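Local atomic coordinates of STM4351 (PDB entry 2Y7I), a protein that binds arginine with high specificity in the periplasm, as a member of the family 3 bacterial solute-binding proteins, and carries bound zinc ions. Residues C40-A45 against D211-S216; V96-K101 against G165-N170. All blocks are in the same frame, centred on the assembly; numbering follows the deposited sequence.

Contact 1. Residues C40-A45 against D211-S216; sequences CKEMQA and DKVKAS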
ATOM      1  N   CYS A  40     -13.807  -5.341   1.883  1.00 19.64           N
ATOM      2  CA  CYS A  40     -15.276  -5.434   1.847  1.00 21.61           C
ATOM      3  C   CYS A  40     -15.971  -4.105   1.520  1.00 22.82           C
ATOM      4  O   CYS A  40     -16.926  -4.077   0.718  1.00 23.47           O
ATOM      5  CB  CYS A  40     -15.820  -6.022   3.149  1.00 21.87           C
ATOM      6  SG  CYS A  40     -15.459  -7.771   3.254  1.00 24.20           S
ATOM      7  N   LYS A  41     -15.496  -3.013   2.121  1.00 23.06           N
ATOM      8  CA  LYS A  41     -16.059  -1.692   1.824  1.00 24.97           C
ATOM      9  C   LYS A  41     -15.920  -1.343   0.337  1.00 25.00           C
ATOM     10  O   LYS A  41     -16.879  -0.888  -0.284  1.00 25.62           O
ATOM     11  CB  LYS A  41     -15.457  -0.600   2.716  1.00 25.70           C
ATOM     12  CG  LYS A  41     -16.163   0.749   2.565  1.00 29.33           C
ATOM     13  CD  LYS A  41     -15.751   1.730   3.652  1.00 33.67           C
ATOM     14  CE  LYS A  41     -16.592   3.002   3.567  1.00 36.83           C
ATOM     15  NZ  LYS A  41     -16.228   3.990   4.622  1.00 39.20           N
ATOM     16  N   GLU A  42     -14.739  -1.586  -0.236  1.00 24.27           N
ATOM     17  CA  GLU A  42     -14.515  -1.354  -1.677  1.00 24.93           C
ATOM     18  C   GLU A  42     -15.389  -2.247  -2.549  1.00 25.16           C
ATOM     19  O   GLU A  42     -15.733  -1.886  -3.672  1.00 25.56           O
ATOM     20  CB  GLU A  42     -13.043  -1.548  -2.061  1.00 24.38           C
ATOM     21  CG  GLU A  42     -12.093  -0.455  -1.591  1.00 26.58           C
ATOM     22  CD  GLU A  42     -12.365   0.916  -2.215  1.00 30.92           C
ATOM     23  OE1 GLU A  42     -13.095   1.006  -3.225  1.00 30.16           O
ATOM     24  OE2 GLU A  42     -11.840   1.911  -1.672  1.00 34.00           O
ATOM     25  N   MET A  43     -15.760  -3.409  -2.017  1.00 24.80           N
ATOM     26  CA  MET A  43     -16.606  -4.358  -2.741  1.00 25.51           C
ATOM     27  C   MET A  43     -18.098  -4.133  -2.474  1.00 26.84           C
ATOM     28  O   MET A  43     -18.940  -4.889  -2.971  1.00 26.68           O
ATOM     29  CB  MET A  43     -16.215  -5.788  -2.376  1.00 24.95           C
ATOM     30  CG  MET A  43     -14.826  -6.200  -2.889  1.00 24.18           C
ATOM     31  SD  MET A  43     -14.349  -7.864  -2.400  1.00 24.84           S
ATOM     32  CE  MET A  43     -15.691  -8.846  -3.063  1.00 24.92           C
ATOM     33  N   GLN A  44     -18.402  -3.093  -1.693  1.00 27.38           N
ATOM     34  CA  GLN A  44     -19.767  -2.778  -1.245  1.00 29.47           C
ATOM     35  C   GLN A  44     -20.430  -3.987  -0.580  1.00 29.62           C
ATOM     36  O   GLN A  44     -21.603  -4.292  -0.821  1.00 30.05           O
ATOM     37  CB  GLN A  44     -20.607  -2.195  -2.388  1.00 30.56           C
ATOM     38  CG  GLN A  44     -20.142  -0.809  -2.792  1.00 32.76           C
ATOM     39  CD  GLN A  44     -20.820  -0.294  -4.048  1.00 37.07           C
ATOM     40  OE1 GLN A  44     -20.740  -0.910  -5.116  1.00 37.81           O
ATOM     41  NE2 GLN A  44     -21.483   0.852  -3.927  1.00 39.34           N
ATOM     42  N   ALA A  45     -19.641  -4.661   0.256  1.00 28.86           N
ATOM     43  CA  ALA A  45     -20.044  -5.863   0.969  1.00 29.42           C
ATOM     44  C   ALA A  45     -19.860  -5.693   2.465  1.00 29.86           C
ATOM     45  O   ALA A  45     -19.031  -4.899   2.918  1.00 29.25           O
ATOM     46  CB  ALA A  45     -19.226  -7.058   0.494  1.00 28.14           C
ATOM     47  N   ASP A 211      -5.977  -3.377  -4.792  1.00 18.60           N
ATOM     48  CA  ASP A 211      -5.279  -2.341  -5.566  1.00 19.51           C
ATOM     49  C   ASP A 211      -5.610  -0.956  -5.024  1.00 20.07           C
ATOM     50  O   ASP A 211      -4.725  -0.113  -4.852  1.00 20.62           O
ATOM     51  CB  ASP A 211      -5.675  -2.383  -7.047  1.00 20.24           C
ATOM     52  CG  ASP A 211      -5.048  -3.532  -7.788  1.00 20.14           C
ATOM     53  OD1 ASP A 211      -4.225  -4.246  -7.192  1.00 20.70           O
ATOM     54  OD2 ASP A 211      -5.371  -3.715  -8.973  1.00 22.13           O
ATOM     55  N   LYS A 212      -6.895  -0.732  -4.771  1.00 19.78           N
ATOM     56  CA  LYS A 212      -7.356   0.518  -4.195  1.00 20.51           C
ATOM     57  C   LYS A 212      -6.954   0.687  -2.732  1.00 19.59           C
ATOM     58  O   LYS A 212      -6.436   1.740  -2.366  1.00 20.26           O
ATOM     59  CB  LYS A 212      -8.870   0.677  -4.378  1.00 21.39           C
ATOM     60  CG  LYS A 212      -9.269   0.912  -5.824  1.00 23.41           C
ATOM     61  CD  LYS A 212     -10.784   0.908  -5.989  1.00 27.09           C
ATOM     62  CE  LYS A 212     -11.165   1.182  -7.428  1.00 29.56           C
ATOM     63  NZ  LYS A 212     -12.541   0.684  -7.737  1.00 33.00           N
ATOM     64  N   VAL A 213      -7.188  -0.333  -1.901  1.00 18.14           N
ATOM     65  CA  VAL A 213      -6.850  -0.248  -0.470  1.00 17.53           C
ATOM     66  C   VAL A 213      -5.358   0.014  -0.271  1.00 17.33           C
ATOM     67  O   VAL A 213      -4.978   0.873   0.526  1.00 17.76           O
ATOM     68  CB  VAL A 213      -7.298  -1.508   0.331  1.00 16.83           C
ATOM     69  CG1 VAL A 213      -6.737  -1.500   1.747  1.00 16.21           C
ATOM     70  CG2 VAL A 213      -8.834  -1.599   0.365  1.00 16.99           C
ATOM     71  N   LYS A 214      -4.522  -0.708  -1.015  1.00 16.81           N
ATOM     72  CA  LYS A 214      -3.060  -0.570  -0.881  1.00 16.97           C
ATOM     73  C   LYS A 214      -2.524   0.786  -1.344  1.00 18.18           C
ATOM     74  O   LYS A 214      -1.419   1.185  -0.946  1.00 18.31           O
ATOM     75  CB  LYS A 214      -2.332  -1.729  -1.566  1.00 16.19           C
ATOM     76  CG  LYS A 214      -2.528  -3.063  -0.849  1.00 15.69           C
ATOM     77  CD  LYS A 214      -2.129  -4.245  -1.722  1.00 15.46           C
ATOM     78  CE  LYS A 214      -0.618  -4.263  -1.983  1.00 16.10           C
ATOM     79  NZ  LYS A 214      -0.269  -5.251  -3.040  1.00 16.81           N
ATOM     80  N   ALA A 215      -3.309   1.500  -2.153  1.00 18.79           N
ATOM     81  CA  ALA A 215      -2.916   2.839  -2.620  1.00 20.11           C
ATOM     82  C   ALA A 215      -3.400   3.958  -1.693  1.00 21.06           C
ATOM     83  O   ALA A 215      -3.124   5.136  -1.933  1.00 22.55           O
ATOM     84  CB  ALA A 215      -3.412   3.081  -4.036  1.00 21.11           C
ATOM     85  N   SER A 216      -4.121   3.585  -0.640  1.00 20.57           N
ATOM     86  CA  SER A 216      -4.775   4.553   0.230  1.00 21.54           C
ATOM     87  C   SER A 216      -3.877   4.959   1.392  1.00 21.96           C
ATOM     88  O   SER A 216      -3.118   4.138   1.913  1.00 20.66           O
ATOM     89  CB  SER A 216      -6.107   4.001   0.758  1.00 20.76           C
ATOM     90  OG  SER A 216      -5.904   2.931   1.673  1.00 20.95           O
TER
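V213, which packs against E42 of the neighbouring helix end, has a carbonyl oxygen gripped twice by one residue. The hydroxyl S216 OG donates to V213 O at 2.5 Å, arriving in the carbonyl plane on a lone pair, and the amide S216 N reaches the same V213 O at 3.1 Å. S216 is also the N-cap of helix 217-227, so these bonds tie the close of helix 200-214 to the start of the next. Helix 31-42 finishes differently, in a Schellman motif: Q44 takes a positive phi of 53°, and A45 N bonds back to C40 O at 2.8 Å. Between the two ends, E42 makes the crossing. Its chi1 of -72° sets CG 4.0 Å from V213 CG2, and a bend at chi2 (-64°) brings the carboxylate slantwise across the K212 chain, E42 OE1 being 3.6 Å from K212 CD. K212 runs extended beyond CG, with NZ 4.6 Å from E42 OE1. The next residue, M43, packs on L202, E205 and A209 of helix 200-214. D211 O and K214 NZ bond reciprocally with K214 NZ and D211 O of the second subunit, so one helix end serves both intramolecular packing and the dimer. The opposite charges fall short of a salt bridge, and with both residues exposed their attraction is probably modest; the nearest approach sets a carboxylate oxygen against a lysine methylene.

Contact 2. Residues V96-K101 against G165-N170; sequences VVVTRK and GKWLKN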
ATOM      1  N   VAL A  96      11.185 -15.932  14.257  1.00 16.04           N
ATOM      2  CA  VAL A  96      12.038 -15.833  15.430  1.00 14.90           C
ATOM      3  C   VAL A  96      11.610 -16.819  16.505  1.00 14.18           C
ATOM      4  O   VAL A  96      10.446 -17.262  16.543  1.00 13.56           O
ATOM      5  CB  VAL A  96      12.072 -14.379  16.012  1.00 15.52           C
ATOM      6  CG1 VAL A  96      12.691 -13.379  15.011  1.00 15.37           C
ATOM      7  CG2 VAL A  96      10.696 -13.910  16.458  1.00 15.46           C
ATOM      8  N   VAL A  97      12.553 -17.157  17.380  1.00 13.51           N
ATOM      9  CA  VAL A  97      12.250 -17.919  18.582  1.00 13.12           C
ATOM     10  C   VAL A  97      12.226 -16.936  19.736  1.00 13.37           C
ATOM     11  O   VAL A  97      13.045 -16.019  19.794  1.00 14.06           O
ATOM     12  CB  VAL A  97      13.306 -19.004  18.890  1.00 13.62           C
ATOM     13  CG1 VAL A  97      12.861 -19.866  20.082  1.00 12.36           C
ATOM     14  CG2 VAL A  97      13.540 -19.878  17.661  1.00 13.57           C
ATOM     15  N   VAL A  98      11.257 -17.100  20.630  1.00 12.99           N
ATOM     16  CA  VAL A  98      11.297 -16.403  21.907  1.00 13.56           C
ATOM     17  C   VAL A  98      11.651 -17.419  22.997  1.00 14.20           C
ATOM     18  O   VAL A  98      11.115 -18.519  23.010  1.00 13.68           O
ATOM     19  CB  VAL A  98       9.990 -15.634  22.206  1.00 13.64           C
ATOM     20  CG1 VAL A  98       8.726 -16.560  22.114  1.00 13.56           C
ATOM     21  CG2 VAL A  98      10.091 -14.883  23.538  1.00 14.31           C
ATOM     22  N   THR A  99      12.611 -17.061  23.856  1.00 14.79           N
ATOM     23  CA  THR A  99      13.041 -17.919  24.967  1.00 15.37           C
ATOM     24  C   THR A  99      13.137 -17.050  26.208  1.00 16.23           C
ATOM     25  O   THR A  99      12.955 -15.843  26.122  1.00 16.56           O
ATOM     26  CB  THR A  99      14.417 -18.586  24.705  1.00 15.05           C
ATOM     27  OG1 THR A  99      15.476 -17.627  24.874  1.00 16.69           O
ATOM     28  CG2 THR A  99      14.478 -19.215  23.281  1.00 14.46           C
ATOM     29  N   ARG A 100      13.431 -17.650  27.357  1.00 17.49           N
ATOM     30  CA  ARG A 100      13.822 -16.855  28.516  1.00 19.40           C
ATOM     31  C   ARG A 100      15.033 -16.003  28.108  1.00 19.57           C
ATOM     32  O   ARG A 100      15.906 -16.484  27.397  1.00 19.19           O
ATOM     33  CB  ARG A 100      14.165 -17.764  29.695  1.00 20.34           C
ATOM     34  CG  ARG A 100      12.943 -18.260  30.469  1.00 23.57           C
ATOM     35  CD  ARG A 100      13.272 -19.406  31.432  1.00 29.16           C
ATOM     36  NE  ARG A 100      14.701 -19.494  31.756  1.00 34.63           N
ATOM     37  CZ  ARG A 100      15.563 -20.341  31.183  1.00 36.08           C
ATOM     38  NH1 ARG A 100      15.157 -21.196  30.237  1.00 35.80           N
ATOM     39  NH2 ARG A 100      16.840 -20.327  31.553  1.00 35.48           N
ATOM     40  N   LYS A 101      15.066 -14.745  28.543  1.00 20.57           N
ATOM     41  CA  LYS A 101      16.060 -13.775  28.076  1.00 21.24           C
ATOM     42  C   LYS A 101      17.482 -14.253  28.383  1.00 21.51           C
ATOM     43  O   LYS A 101      17.790 -14.587  29.506  1.00 21.94           O
ATOM     44  CB  LYS A 101      15.788 -12.404  28.713  1.00 22.78           C
ATOM     45  CG  LYS A 101      16.764 -11.303  28.363  1.00 24.78           C
ATOM     46  CD  LYS A 101      16.346  -9.987  29.027  1.00 29.48           C
ATOM     47  CE  LYS A 101      16.416 -10.088  30.554  1.00 32.74           C
ATOM     48  NZ  LYS A 101      15.703  -8.963  31.245  1.00 35.38           N
ATOM     49  N   GLY A 165       7.034 -10.360  18.937  1.00 17.53           N
ATOM     50  CA  GLY A 165       7.323  -9.012  19.428  1.00 18.59           C
ATOM     51  C   GLY A 165       6.173  -8.459  20.240  1.00 19.25           C
ATOM     52  O   GLY A 165       6.373  -7.877  21.318  1.00 20.00           O
ATOM     53  N   LYS A 166       4.955  -8.652  19.735  1.00 18.65           N
ATOM     54  CA  LYS A 166       3.763  -8.187  20.441  1.00 19.62           C
ATOM     55  C   LYS A 166       3.617  -8.862  21.813  1.00 19.14           C
ATOM     56  O   LYS A 166       3.383  -8.195  22.818  1.00 19.86           O
ATOM     57  CB  LYS A 166       2.516  -8.385  19.565  1.00 19.43           C
ATOM     58  CG  LYS A 166       1.196  -8.093  20.247  1.00 23.66           C
ATOM     59  CD  LYS A 166       0.815  -6.619  20.135  1.00 29.44           C
ATOM     60  CE  LYS A 166      -0.706  -6.453  20.136  1.00 32.15           C
ATOM     61  NZ  LYS A 166      -1.264  -6.549  21.518  1.00 34.67           N
ATOM     62  N   TRP A 167       3.774 -10.183  21.848  1.00 18.42           N
ATOM     63  CA  TRP A 167       3.672 -10.950  23.093  1.00 18.47           C
ATOM     64  C   TRP A 167       4.701 -10.463  24.108  1.00 19.63           C
ATOM     65  O   TRP A 167       4.414 -10.381  25.313  1.00 20.39           O
ATOM     66  CB  TRP A 167       3.861 -12.450  22.806  1.00 17.39           C
ATOM     67  CG  TRP A 167       3.725 -13.327  24.037  1.00 18.15           C
ATOM     68  CD1 TRP A 167       2.562 -13.729  24.642  1.00 18.29           C
ATOM     69  CD2 TRP A 167       4.793 -13.879  24.817  1.00 18.36           C
ATOM     70  NE1 TRP A 167       2.842 -14.496  25.747  1.00 18.77           N
ATOM     71  CE2 TRP A 167       4.204 -14.616  25.870  1.00 19.47           C
ATOM     72  CE3 TRP A 167       6.196 -13.831  24.718  1.00 17.59           C
ATOM     73  CZ2 TRP A 167       4.967 -15.294  26.831  1.00 18.95           C
ATOM     74  CZ3 TRP A 167       6.958 -14.513  25.671  1.00 18.90           C
ATOM     75  CH2 TRP A 167       6.335 -15.235  26.716  1.00 19.30           C
ATOM     76  N   LEU A 168       5.891 -10.117  23.611  1.00 19.51           N
ATOM     77  CA  LEU A 168       7.006  -9.702  24.467  1.00 20.90           C
ATOM     78  C   LEU A 168       6.739  -8.434  25.248  1.00 22.42           C
ATOM     79  O   LEU A 168       7.307  -8.231  26.322  1.00 23.41           O
ATOM     80  CB  LEU A 168       8.283  -9.524  23.647  1.00 20.51           C
ATOM     81  CG  LEU A 168       9.057 -10.809  23.365  1.00 21.40           C
ATOM     82  CD1 LEU A 168      10.280 -10.491  22.534  1.00 22.47           C
ATOM     83  CD2 LEU A 168       9.456 -11.502  24.681  1.00 20.99           C
ATOM     84  N   LYS A 169       5.875  -7.580  24.710  1.00 23.03           N
ATOM     85  CA  LYS A 169       5.502  -6.341  25.388  1.00 25.13           C
ATOM     86  C   LYS A 169       5.049  -6.588  26.832  1.00 25.78           C
ATOM     87  O   LYS A 169       5.303  -5.761  27.711  1.00 26.60           O
ATOM     88  CB  LYS A 169       4.457  -5.564  24.573  1.00 25.93           C
ATOM     89  CG  LYS A 169       5.057  -4.832  23.362  1.00 27.81           C
ATOM     90  CD  LYS A 169       4.001  -4.251  22.425  1.00 31.42           C
ATOM     91  CE  LYS A 169       4.607  -3.147  21.559  1.00 34.41           C
ATOM     92  NZ  LYS A 169       3.893  -2.958  20.255  1.00 35.43           N
ATOM     93  N   ASN A 170       4.419  -7.738  27.078  1.00 24.88           N
ATOM     94  CA  ASN A 170       3.937  -8.075  28.429  1.00 26.02           C
ATOM     95  C   ASN A 170       4.721  -9.189  29.119  1.00 25.11           C
ATOM     96  O   ASN A 170       4.281  -9.727  30.142  1.00 25.65           O
ATOM     97  CB  ASN A 170       2.449  -8.428  28.393  1.00 26.53           C
ATOM     98  CG  ASN A 170       1.610  -7.310  27.840  1.00 28.59           C
ATOM     99  OD1 ASN A 170       1.113  -7.396  26.716  1.00 31.28           O
ATOM    100  ND2 ASN A 170       1.467  -6.244  28.602  1.00 29.84           N
TER
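V98 meets W167 and L168 through one methyl, an example of how a strand residue can engage two successive residues of a covering helix. The apolar contacts all fall on CG2, which lies 3.6 Å from L168 CD2 and 3.8 Å from W167 CZ3. The valine's chi1 of 54° turns that branch anti to the main-chain nitrogen and leaves CG1 in the crowded position. Against the tryptophan the valine side chain stands at about a right angle; past the leucine it slides in the opposite direction. F146 and L149 of helix 142-150 also reach V98. Helix 161-168 belongs to a beta-alpha-beta crossover from strand 156-160 to strand 174-176, two parallel strands that flank the antiparallel strand 95-100, so V98 lies on the strand the crossover skips. The sheet order 3-2-4-1-5 matches a lobe of a type II periplasmic binding protein. Among aromatic contacts, the W167 indole stacks on F146 and meets Y174 edge-to-face. The hydrogen bonds lie on one side of the contact or lead to its neighbours, as the backbone of V98 does to V157 of strand 156-160. T99, directed away from the helix, donates OG1 to R100 O at 2.8 Å from 43° above the carbonyl plane. On the helix side, W167 O accepts from N170 N at 3.2 Å and also from N171 ND2.

Overall arrangement
The two contacts lie on opposite sides of the centre of the chain, their own centres 34 Å apart and their nearest atoms about 20 Å apart. Both segments of contact 2 fall in the sequence between those of contact 1, consistent with the type II binding-protein plan in which the chain leaves one lobe, builds the second and returns. Contact 1 thus joins early and late parts of the chain, whereas contact 2 is local to the sheet of the other lobe. Neither belongs to an annotated site: the W167 side chain is about 13 Å from the bound arginine, and that of K212 about 11 Å from a zinc ion. Only contact 1 meets the second subunit.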